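Local structure of carbohydrate esterase family 2 (CE2) (Chaetomium olivicolor, 4XVH) at residues S39-V44 / P85-I90; T12-W17 / S89-N94; L212-F217 / P257-T262. The protein probably removes acetyl groups from xylan-type carbohydrates, joining a jelly-roll beta-sandwich domain to a Rossmann-like hydrolase domain of the GDSL type. All coordinates share one frame; numbering follows the deposited sequence.

Overall arrangement
From the N terminus, residues 12-17 open contact 2, and 39-44 open contact 1; both close on strand 88-97, at 85-90 for contact 1 and 89-94 for contact 2, where they share Ser89 and Ile90. The shorter loop of contact 1 thus falls within the span of contact 2. Together they set strand 88-97 between 14-15 and 31-40 in one antiparallel sheet of the N-terminal domain. Contact 3 follows in series, its centre about 27 Å from that of contact 1, and closes the chain between 217 and 257, joining segments after strands 207-211 and 250-254, neighbours in the hydrolase domain's parallel sheet. One bound polyether touches contacts 1 and 3, bridging the two domains.

Contact 1 (S39-V44 / P85-I90). With PEU (2,5,8,11,14,17,20,23,26,29,32,35,38,41,44,47,50,53,56,59,62,65,68,71,74,77,80-heptacosaoxadooctacontan-82-ol), chain C.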
loop_
_atom_site.group_PDB
_atom_site.type_symbol
_atom_site.label_atom_id
_atom_site.label_comp_id
_atom_site.label_asym_id
_atom_site.label_seq_id
_atom_site.Cartn_x
_atom_site.Cartn_y
_atom_site.Cartn_z
ATOM N N SER A 39 -18.499 1.770 5.678
ATOM C CA SER A 39 -18.378 2.968 6.498
ATOM C C SER A 39 -17.472 3.986 5.821
ATOM O O SER A 39 -16.546 3.609 5.091
ATOM C CB SER A 39 -17.861 2.637 7.899
ATOM O OG SER A 39 -16.690 1.866 7.853
ATOM N N GLY A 40 -17.781 5.262 6.058
ATOM C CA GLY A 40 -17.027 6.375 5.515
ATOM C C GLY A 40 -17.018 6.359 4.005
ATOM O O GLY A 40 -18.019 5.997 3.375
ATOM N N THR A 41 -15.903 6.751 3.404
ATOM C CA THR A 41 -15.874 6.796 1.949
ATOM C C THR A 41 -14.792 5.831 1.473
ATOM O O THR A 41 -13.845 5.535 2.201
ATOM C CB THR A 41 -15.627 8.237 1.384
ATOM O OG1 THR A 41 -14.486 8.810 2.021
ATOM C CG2 THR A 41 -16.856 9.161 1.574
ATOM N N ASN A 42 -14.975 5.311 0.267
ATOM C CA ASN A 42 -14.144 4.230 -0.255
ATOM C C ASN A 42 -14.109 4.326 -1.755
ATOM O O ASN A 42 -15.024 4.910 -2.343
ATOM C CB ASN A 42 -14.706 2.853 0.131
ATOM C CG ASN A 42 -14.844 2.678 1.613
ATOM O OD1 ASN A 42 -13.894 2.295 2.292
ATOM N ND2 ASN A 42 -16.024 2.999 2.139
ATOM N N SER A 43 -13.114 3.715 -2.397
ATOM C CA SER A 43 -13.270 3.461 -3.833
ATOM C C SER A 43 -12.519 2.196 -4.154
ATOM O O SER A 43 -11.582 1.834 -3.451
ATOM C CB SER A 43 -12.781 4.624 -4.704
ATOM O OG SER A 43 -11.389 4.811 -4.613
ATOM N N VAL A 44 -12.965 1.520 -5.197
ATOM C CA VAL A 44 -12.400 0.256 -5.590
ATOM C C VAL A 44 -12.267 0.262 -7.089
ATOM O O VAL A 44 -13.012 0.991 -7.784
ATOM C CB VAL A 44 -13.307 -0.959 -5.172
ATOM C CG1 VAL A 44 -13.512 -1.022 -3.655
ATOM C CG2 VAL A 44 -14.657 -0.867 -5.901
ATOM N N PRO A 85 -7.800 3.077 5.137
ATOM C CA PRO A 85 -8.693 2.985 6.296
ATOM C C PRO A 85 -9.120 4.332 6.865
ATOM O O PRO A 85 -10.227 4.431 7.400
ATOM C CB PRO A 85 -7.862 2.215 7.337
ATOM C CG PRO A 85 -6.629 1.773 6.662
ATOM C CD PRO A 85 -6.638 2.180 5.240
ATOM N N ALA A 86 -8.275 5.347 6.726
ATOM C CA ALA A 86 -8.569 6.634 7.341
ATOM C C ALA A 86 -9.868 7.221 6.799
ATOM O O ALA A 86 -10.520 7.983 7.494
ATOM C CB ALA A 86 -7.424 7.634 7.117
ATOM N N TYR A 87 -10.230 6.871 5.561
ATOM C CA TYR A 87 -11.433 7.429 4.938
ATOM C C TYR A 87 -12.652 6.528 5.142
ATOM O O TYR A 87 -13.784 7.002 5.138
ATOM C CB TYR A 87 -11.212 7.674 3.440
ATOM C CG TYR A 87 -10.371 8.903 3.146
ATOM C CD1 TYR A 87 -10.943 10.174 3.095
ATOM C CD2 TYR A 87 -8.989 8.796 2.959
ATOM C CE1 TYR A 87 -10.166 11.299 2.847
ATOM C CE2 TYR A 87 -8.204 9.927 2.702
ATOM C CZ TYR A 87 -8.799 11.170 2.648
ATOM O OH TYR A 87 -7.998 12.276 2.401
ATOM N N GLY A 88 -12.412 5.225 5.297
ATOM C CA GLY A 88 -13.487 4.279 5.609
ATOM C C GLY A 88 -13.070 2.860 5.287
ATOM O O GLY A 88 -11.911 2.614 4.974
ATOM N N SER A 89 -14.003 1.926 5.346
ATOM C CA SER A 89 -13.713 0.565 4.911
ATOM C C SER A 89 -14.969 -0.116 4.347
ATOM O O SER A 89 -16.065 0.412 4.469
ATOM C CB SER A 89 -13.124 -0.251 6.062
ATOM O OG SER A 89 -14.047 -0.354 7.119
ATOM N N ILE A 90 -14.790 -1.273 3.709
ATOM C CA ILE A 90 -15.915 -2.049 3.192
ATOM C C ILE A 90 -15.949 -3.415 3.876
ATOM O O ILE A 90 -14.928 -4.102 3.937
ATOM C CB ILE A 90 -15.837 -2.244 1.653
ATOM C CG1 ILE A 90 -15.864 -0.876 0.955
ATOM C CG2 ILE A 90 -17.006 -3.121 1.193
ATOM C CD1 ILE A 90 -15.273 -0.872 -0.471
HETATM C CAA PEU C . -14.314 7.348 9.219
HETATM O OAB PEU C . -13.812 8.695 9.222
HETATM C CAC PEU C . -13.672 9.255 10.585
HETATM C CAD PEU C . -13.147 10.723 10.807
HETATM O OAE PEU C . -13.979 11.735 10.190
HETATM C CAF PEU C . -14.035 11.651 8.730
HETATM C CAG PEU C . -12.842 12.062 7.850
HETATM O OAH PEU C . -11.569 11.443 8.090
HETATM C CAI PEU C . -10.610 11.813 7.059
HETATM C CAJ PEU C . -9.173 11.412 7.410
HETATM O OAK PEU C . -8.264 11.755 6.330
HETATM C CAL PEU C . -6.913 11.793 6.837
HETATM C CAM PEU C . -5.866 12.160 5.791
HETATM O OAN PEU C . -4.678 12.368 6.582
HETATM C CAO PEU C . -3.541 12.848 5.830
HETATM C CAP PEU C . -2.764 13.447 6.984
HETATM O OAQ PEU C . -1.488 14.131 6.935
HETATM C CAR PEU C . -1.334 15.261 6.020
HETATM C CAS PEU C . -1.122 15.042 4.501
HETATM O OAT PEU C . 0.133 14.329 4.162
HETATM C CAU PEU C . 0.264 12.965 4.666
HETATM C CAV PEU C . 1.618 12.335 4.274
HETATM O OAW PEU C . 1.842 10.966 4.694
HETATM O O HOH W 1 -13.942 1.865 8.357
HETATM O O HOH W 2 -14.579 9.774 4.667
#
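Ser39 and Gly40 pair with Ser89 and Gly88 at the end of an antiparallel strand pair in the N-terminal jelly-roll beta sandwich, where strand 31-40 runs out and strand 88-97 begins. Ser39 and Ser89 make the hydrogen-bonded pair. Ser39 N gives a nearly straight bond to Ser89 O (172°), while Ser89 N returns a bent one to Ser39 O (135°). A second donor, Asn42 ND2, reaches Ser39 O at 3.1 Å from the opposite face of the carbonyl plane, so two N-H groups grip this oxygen; Asn42 OD1 is held by Arg81. Next along, Gly40 and Gly88 form the non-hydrogen-bonded pair with their CA atoms 4.1 Å apart, and a CB on either would run into the facing backbone. The first segment then turns off, yet Thr41 N still bonds Tyr87 O at 2.7 Å. On one flank Asn42 CG, anti to the carbonyl carbon (chi1 -58°), lies against Ile90 CG1 as the two side chains slide past each other in opposite directions, and Ile90 CD1 meets Val44 CG1 at 3.6 Å. The other flank borders the ligand pocket: polyether oxygen OAK sits over one face of the Tyr87 ring, offset toward its rim, and Tyr87 OH bonds Asn133. A water links Thr41 OG1, at 2.8 Å, with Tyr87 O, to which it donates at 2.9 Å.

Contact 2 (T12-W17 / S89-N94)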
loop_
_atom_site.group_PDB
_atom_site.type_symbol
_atom_site.label_atom_id
_atom_site.label_comp_id
_atom_site.label_asym_id
_atom_site.label_seq_id
_atom_site.Cartn_x
_atom_site.Cartn_y
_atom_site.Cartn_z
ATOM N N THR A 12 -13.700 -10.941 9.975
ATOM C CA THR A 12 -14.514 -9.766 9.683
ATOM C C THR A 12 -14.808 -9.570 8.197
ATOM O O THR A 12 -15.745 -8.872 7.841
ATOM C CB THR A 12 -13.820 -8.503 10.147
ATOM O OG1 THR A 12 -12.629 -8.348 9.364
ATOM C CG2 THR A 12 -13.472 -8.598 11.650
ATOM N N LYS A 13 -13.958 -10.143 7.344
ATOM C CA LYS A 13 -13.994 -9.919 5.908
ATOM C C LYS A 13 -14.001 -8.428 5.545
ATOM O O LYS A 13 -14.582 -8.007 4.526
ATOM C CB LYS A 13 -15.191 -10.633 5.282
ATOM C CG LYS A 13 -15.074 -12.158 5.390
ATOM C CD LYS A 13 -16.004 -12.892 4.423
ATOM C CE LYS A 13 -17.462 -12.675 4.747
ATOM N NZ LYS A 13 -18.350 -13.458 3.813
ATOM N N GLU A 14 -13.309 -7.646 6.368
ATOM C CA GLU A 14 -13.184 -6.207 6.138
ATOM C C GLU A 14 -12.053 -5.894 5.186
ATOM O O GLU A 14 -10.891 -6.262 5.418
ATOM C CB GLU A 14 -12.962 -5.454 7.459
ATOM C CG GLU A 14 -12.820 -3.924 7.311
ATOM C CD GLU A 14 -12.430 -3.262 8.630
ATOM O OE1 GLU A 14 -11.948 -3.969 9.540
ATOM O OE2 GLU A 14 -12.639 -2.039 8.773
ATOM N N LEU A 15 -12.397 -5.220 4.097
ATOM C CA LEU A 15 -11.392 -4.636 3.223
ATOM C C LEU A 15 -10.953 -3.330 3.848
ATOM O O LEU A 15 -11.598 -2.289 3.693
ATOM C CB LEU A 15 -11.944 -4.431 1.822
ATOM C CG LEU A 15 -12.532 -5.699 1.197
ATOM C CD1 LEU A 15 -12.968 -5.316 -0.225
ATOM C CD2 LEU A 15 -11.516 -6.872 1.166
ATOM N N SER A 16 -9.862 -3.411 4.590
ATOM C CA SER A 16 -9.380 -2.299 5.398
ATOM C C SER A 16 -8.129 -1.670 4.783
ATOM O O SER A 16 -8.133 -0.499 4.413
ATOM C CB SER A 16 -9.074 -2.786 6.817
ATOM O OG SER A 16 -8.525 -1.732 7.577
ATOM N N TRP A 17 -7.041 -2.430 4.673
ATOM C CA TRP A 17 -5.831 -1.884 4.053
ATOM C C TRP A 17 -6.037 -1.558 2.554
ATOM O O TRP A 17 -6.892 -2.145 1.883
ATOM C CB TRP A 17 -4.669 -2.879 4.245
ATOM C CG TRP A 17 -4.295 -3.096 5.678
ATOM C CD1 TRP A 17 -4.481 -4.245 6.414
ATOM C CD2 TRP A 17 -3.723 -2.126 6.587
ATOM N NE1 TRP A 17 -4.030 -4.054 7.712
ATOM C CE2 TRP A 17 -3.558 -2.768 7.839
ATOM C CE3 TRP A 17 -3.340 -0.780 6.463
ATOM C CZ2 TRP A 17 -3.012 -2.111 8.955
ATOM C CZ3 TRP A 17 -2.793 -0.133 7.575
ATOM C CH2 TRP A 17 -2.630 -0.802 8.796
ATOM N N SER A 89 -14.003 1.926 5.346
ATOM C CA SER A 89 -13.713 0.565 4.911
ATOM C C SER A 89 -14.969 -0.116 4.347
ATOM O O SER A 89 -16.065 0.412 4.469
ATOM C CB SER A 89 -13.124 -0.251 6.062
ATOM O OG SER A 89 -14.047 -0.354 7.119
ATOM N N ILE A 90 -14.790 -1.273 3.709
ATOM C CA ILE A 90 -15.915 -2.049 3.192
ATOM C C ILE A 90 -15.949 -3.415 3.876
ATOM O O ILE A 90 -14.928 -4.102 3.937
ATOM C CB ILE A 90 -15.837 -2.244 1.653
ATOM C CG1 ILE A 90 -15.864 -0.876 0.955
ATOM C CG2 ILE A 90 -17.006 -3.121 1.193
ATOM C CD1 ILE A 90 -15.273 -0.872 -0.471
ATOM N N PHE A 91 -17.094 -3.797 4.435
ATOM C CA PHE A 91 -17.209 -5.150 4.988
ATOM C C PHE A 91 -17.932 -6.044 3.980
ATOM O O PHE A 91 -19.093 -5.782 3.646
ATOM C CB PHE A 91 -17.944 -5.134 6.329
ATOM C CG PHE A 91 -17.155 -4.490 7.454
ATOM C CD1 PHE A 91 -17.048 -3.104 7.548
ATOM C CD2 PHE A 91 -16.552 -5.275 8.432
ATOM C CE1 PHE A 91 -16.321 -2.517 8.602
ATOM C CE2 PHE A 91 -15.834 -4.700 9.489
ATOM C CZ PHE A 91 -15.727 -3.324 9.571
ATOM N N LEU A 92 -17.246 -7.078 3.485
ATOM C CA LEU A 92 -17.791 -7.919 2.432
ATOM C C LEU A 92 -18.814 -8.902 2.975
ATOM O O LEU A 92 -18.695 -9.367 4.119
ATOM C CB LEU A 92 -16.678 -8.679 1.707
ATOM C CG LEU A 92 -15.768 -7.816 0.807
ATOM C CD1 LEU A 92 -14.871 -8.695 -0.019
ATOM C CD2 LEU A 92 -16.607 -6.952 -0.111
ATOM N N GLY A 93 -19.808 -9.215 2.141
ATOM C CA GLY A 93 -20.776 -10.267 2.418
ATOM C C GLY A 93 -20.474 -11.512 1.590
ATOM O O GLY A 93 -19.309 -11.905 1.449
ATOM N N ASN A 94 -21.508 -12.135 1.037
ATOM C CA ASN A 94 -21.296 -13.294 0.185
ATOM C C ASN A 94 -21.242 -12.967 -1.309
ATOM O O ASN A 94 -21.852 -12.013 -1.774
ATOM C CB ASN A 94 -22.370 -14.325 0.456
ATOM C CG ASN A 94 -22.254 -14.911 1.849
ATOM O OD1 ASN A 94 -21.155 -15.202 2.325
ATOM N ND2 ASN A 94 -23.408 -15.140 2.494
HETATM O O HOH W 3 -18.126 -8.692 6.716
#
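Glu14 lies over Phe91, and this is the tight part of the contact. With CG anti to the backbone N (chi1 -180°) and the chain extended beyond it, Glu14 runs across one face of the ring. Glu14 CG makes a CH-pi contact, 3.8 Å from the centroid of the Phe91 ring, and the carboxylate is stacked nearly parallel to the ring, 17° apart. Ser89 OG donates to the anti lone pair of Glu14 OE2 at 2.7 Å. Replacing Glu14 by an alanine would probably leave Ser89 OG without this acceptor and uncover the Phe91 ring around CZ, where CG and the carboxylate lay. The backbones form an antiparallel pair that adds 14-15 as an outermost strand of the four-stranded sheet: Leu15 N bonds Ile90 O at 2.8 Å, the return bond from Ile90 N is weak, and Leu92 N donates to Lys13 O. On the face opposite Glu14 and Phe91, Leu15 CD1 packs on Leu92 CD1 at 3.9 Å. The solvent side is looser. There the bend at chi3 sets Lys13 CE beside Leu92 O, and Lys13 NZ donates to Gly93 O at 3.0 Å, beside exposed Asn94. A water donates to Thr12 O and to Leu92 O.

Contact 3 (L212-F217 / P257-T262); sequences LGTNDF and PMLSDT. With PEU (2,5,8,11,14,17,20,23,26,29,32,35,38,41,44,47,50,53,56,59,62,65,68,71,74,77,80-heptacosaoxadooctacontan-82-ol), chain C.
Leu259 presses its two methyls against Phe217 and the backbone of Thr214 in a short, weakly bonded helical turn, in a buried, apolar contact without a hydrogen bond across it. Its CG is anti to the carbonyl carbon (chi1 -63°), and Leu259 CD1 comes to 3.9 Å from Phe217 CB. Phe217 has a chi1 of -92°, away from a staggered position, which leaves its CG equally near Leu259 CD1. Leu259 CD2 lies 4.2 Å from Thr214 O. The Phe217 and Leu259 side chains cross at about a right angle. Thr214 splits its branches: Thr214 CG2, anti to the backbone N, touches Met258 CB at 4.0 Å, while OG1 bonds Ser256 OG. The Gly-Thr-Asn-Asp run 213-216 matches the conserved GxND block of SGNH hydrolases, whose asparagine commonly serves the oxyanion hole; here Asn215 ND2 bonds polyether oxygen OAW at 2.9 Å. The two segments follow strands 207-211 and 250-254, neighbours in the parallel sheet. Thr214 and Met258 also rest on Ile119 of helix 118-121, while Gln274 of helix 270-285 meets both Phe217 and Leu259, and Gln270 of that helix adds to the cover on Leu259.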
loop_
_atom_site.group_PDB
_atom_site.type_symbol
_atom_site.label_atom_id
_atom_site.label_comp_id
_atom_site.label_asym_id
_atom_site.label_seq_id
_atom_site.Cartn_x
_atom_site.Cartn_y
_atom_site.Cartn_z
ATOM N N LEU A 212 9.175 5.014 4.541
ATOM C CA LEU A 212 8.744 5.824 5.667
ATOM C C LEU A 212 9.794 6.881 5.985
ATOM O O LEU A 212 11.010 6.615 5.869
ATOM C CB LEU A 212 8.528 4.954 6.905
ATOM C CG LEU A 212 7.364 3.975 6.859
ATOM C CD1 LEU A 212 7.511 3.030 8.055
ATOM C CD2 LEU A 212 6.043 4.761 6.949
ATOM N N GLY A 213 9.337 8.059 6.399
ATOM C CA GLY A 213 10.261 9.126 6.774
ATOM C C GLY A 213 9.778 10.479 6.283
ATOM O O GLY A 213 10.196 11.508 6.791
ATOM N N THR A 214 8.911 10.492 5.272
ATOM C CA THR A 214 8.385 11.773 4.807
ATOM C C THR A 214 7.730 12.512 5.986
ATOM O O THR A 214 8.001 13.689 6.214
ATOM C CB THR A 214 7.381 11.596 3.675
ATOM O OG1 THR A 214 8.027 10.935 2.588
ATOM C CG2 THR A 214 6.824 12.966 3.209
ATOM N N ASN A 215 6.892 11.823 6.749
ATOM C CA ASN A 215 6.267 12.461 7.911
ATOM C C ASN A 215 7.227 12.719 9.079
ATOM O O ASN A 215 7.121 13.751 9.769
ATOM C CB ASN A 215 5.075 11.605 8.363
ATOM C CG ASN A 215 3.987 11.550 7.289
ATOM O OD1 ASN A 215 3.492 12.583 6.869
ATOM N ND2 ASN A 215 3.678 10.363 6.802
ATOM N N ASP A 216 8.172 11.807 9.296
ATOM C CA ASP A 216 9.106 11.952 10.414
ATOM C C ASP A 216 9.920 13.243 10.275
ATOM O O ASP A 216 10.220 13.949 11.262
ATOM C CB ASP A 216 10.053 10.735 10.480
ATOM C CG ASP A 216 9.294 9.417 10.574
ATOM O OD1 ASP A 216 8.625 9.065 9.590
ATOM O OD2 ASP A 216 9.352 8.759 11.637
ATOM N N PHE A 217 10.280 13.551 9.030
ATOM C CA PHE A 217 11.154 14.691 8.775
ATOM C C PHE A 217 10.441 16.040 8.863
ATOM O O PHE A 217 11.070 17.070 9.053
ATOM C CB PHE A 217 11.831 14.515 7.421
ATOM C CG PHE A 217 13.168 13.823 7.526
ATOM C CD1 PHE A 217 13.251 12.447 7.650
ATOM C CD2 PHE A 217 14.330 14.551 7.532
ATOM C CE1 PHE A 217 14.500 11.823 7.765
ATOM C CE2 PHE A 217 15.568 13.933 7.639
ATOM C CZ PHE A 217 15.641 12.570 7.744
ATOM N N PRO A 257 10.362 10.684 -2.384
ATOM C CA PRO A 257 10.218 11.586 -3.534
ATOM C C PRO A 257 9.662 12.963 -3.132
ATOM O O PRO A 257 9.737 13.899 -3.929
ATOM C CB PRO A 257 9.217 10.845 -4.437
ATOM C CG PRO A 257 8.317 10.122 -3.444
ATOM C CD PRO A 257 9.327 9.626 -2.392
ATOM N N MET A 258 9.117 13.080 -1.914
ATOM C CA MET A 258 8.585 14.357 -1.438
ATOM C C MET A 258 9.570 15.156 -0.593
ATOM O O MET A 258 9.314 16.329 -0.330
ATOM C CB MET A 258 7.293 14.136 -0.635
ATOM C CG MET A 258 6.160 13.588 -1.492
ATOM S SD MET A 258 4.591 13.200 -0.650
ATOM C CE MET A 258 4.023 14.876 -0.236
ATOM N N LEU A 259 10.672 14.554 -0.147
ATOM C CA LEU A 259 11.671 15.341 0.588
ATOM C C LEU A 259 12.695 15.900 -0.385
ATOM O O LEU A 259 12.989 15.272 -1.411
ATOM C CB LEU A 259 12.367 14.500 1.657
ATOM C CG LEU A 259 11.440 13.982 2.759
ATOM C CD1 LEU A 259 12.239 13.182 3.782
ATOM C CD2 LEU A 259 10.717 15.150 3.424
ATOM N N SER A 260 13.231 17.079 -0.073
ATOM C CA SER A 260 14.267 17.691 -0.898
ATOM C C SER A 260 15.380 18.208 -0.006
ATOM O O SER A 260 15.267 18.138 1.229
ATOM C CB SER A 260 13.698 18.834 -1.741
ATOM O OG SER A 260 13.434 19.939 -0.919
ATOM N N ASP A 261 16.435 18.738 -0.631
ATOM C CA ASP A 261 17.496 19.422 0.101
ATOM C C ASP A 261 17.315 20.929 0.065
ATOM O O ASP A 261 18.198 21.665 0.489
ATOM C CB ASP A 261 18.875 19.049 -0.464
ATOM C CG ASP A 261 19.270 17.640 -0.098
ATOM O OD1 ASP A 261 18.712 17.111 0.887
ATOM O OD2 ASP A 261 20.106 17.051 -0.805
ATOM N N THR A 262 16.179 21.402 -0.446
ATOM C CA THR A 262 15.953 22.853 -0.489
ATOM C C THR A 262 14.807 23.310 0.399
ATOM O O THR A 262 14.694 24.486 0.701
ATOM C CB THR A 262 15.686 23.330 -1.911
ATOM O OG1 THR A 262 14.502 22.708 -2.410
ATOM C CG2 THR A 262 16.839 22.950 -2.788
HETATM C CAA PEU C . -14.314 7.348 9.219
HETATM O OAB PEU C . -13.812 8.695 9.222
HETATM C CAC PEU C . -13.672 9.255 10.585
HETATM C CAD PEU C . -13.147 10.723 10.807
HETATM O OAE PEU C . -13.979 11.735 10.190
HETATM C CAF PEU C . -14.035 11.651 8.730
HETATM C CAG PEU C . -12.842 12.062 7.850
HETATM O OAH PEU C . -11.569 11.443 8.090
HETATM C CAI PEU C . -10.610 11.813 7.059
HETATM C CAJ PEU C . -9.173 11.412 7.410
HETATM O OAK PEU C . -8.264 11.755 6.330
HETATM C CAL PEU C . -6.913 11.793 6.837
HETATM C CAM PEU C . -5.866 12.160 5.791
HETATM O OAN PEU C . -4.678 12.368 6.582
HETATM C CAO PEU C . -3.541 12.848 5.830
HETATM C CAP PEU C . -2.764 13.447 6.984
HETATM O OAQ PEU C . -1.488 14.131 6.935
HETATM C CAR PEU C . -1.334 15.261 6.020
HETATM C CAS PEU C . -1.122 15.042 4.501
HETATM O OAT PEU C . 0.133 14.329 4.162
HETATM C CAU PEU C . 0.264 12.965 4.666
HETATM C CAV PEU C . 1.618 12.335 4.274
HETATM O OAW PEU C . 1.842 10.966 4.694
#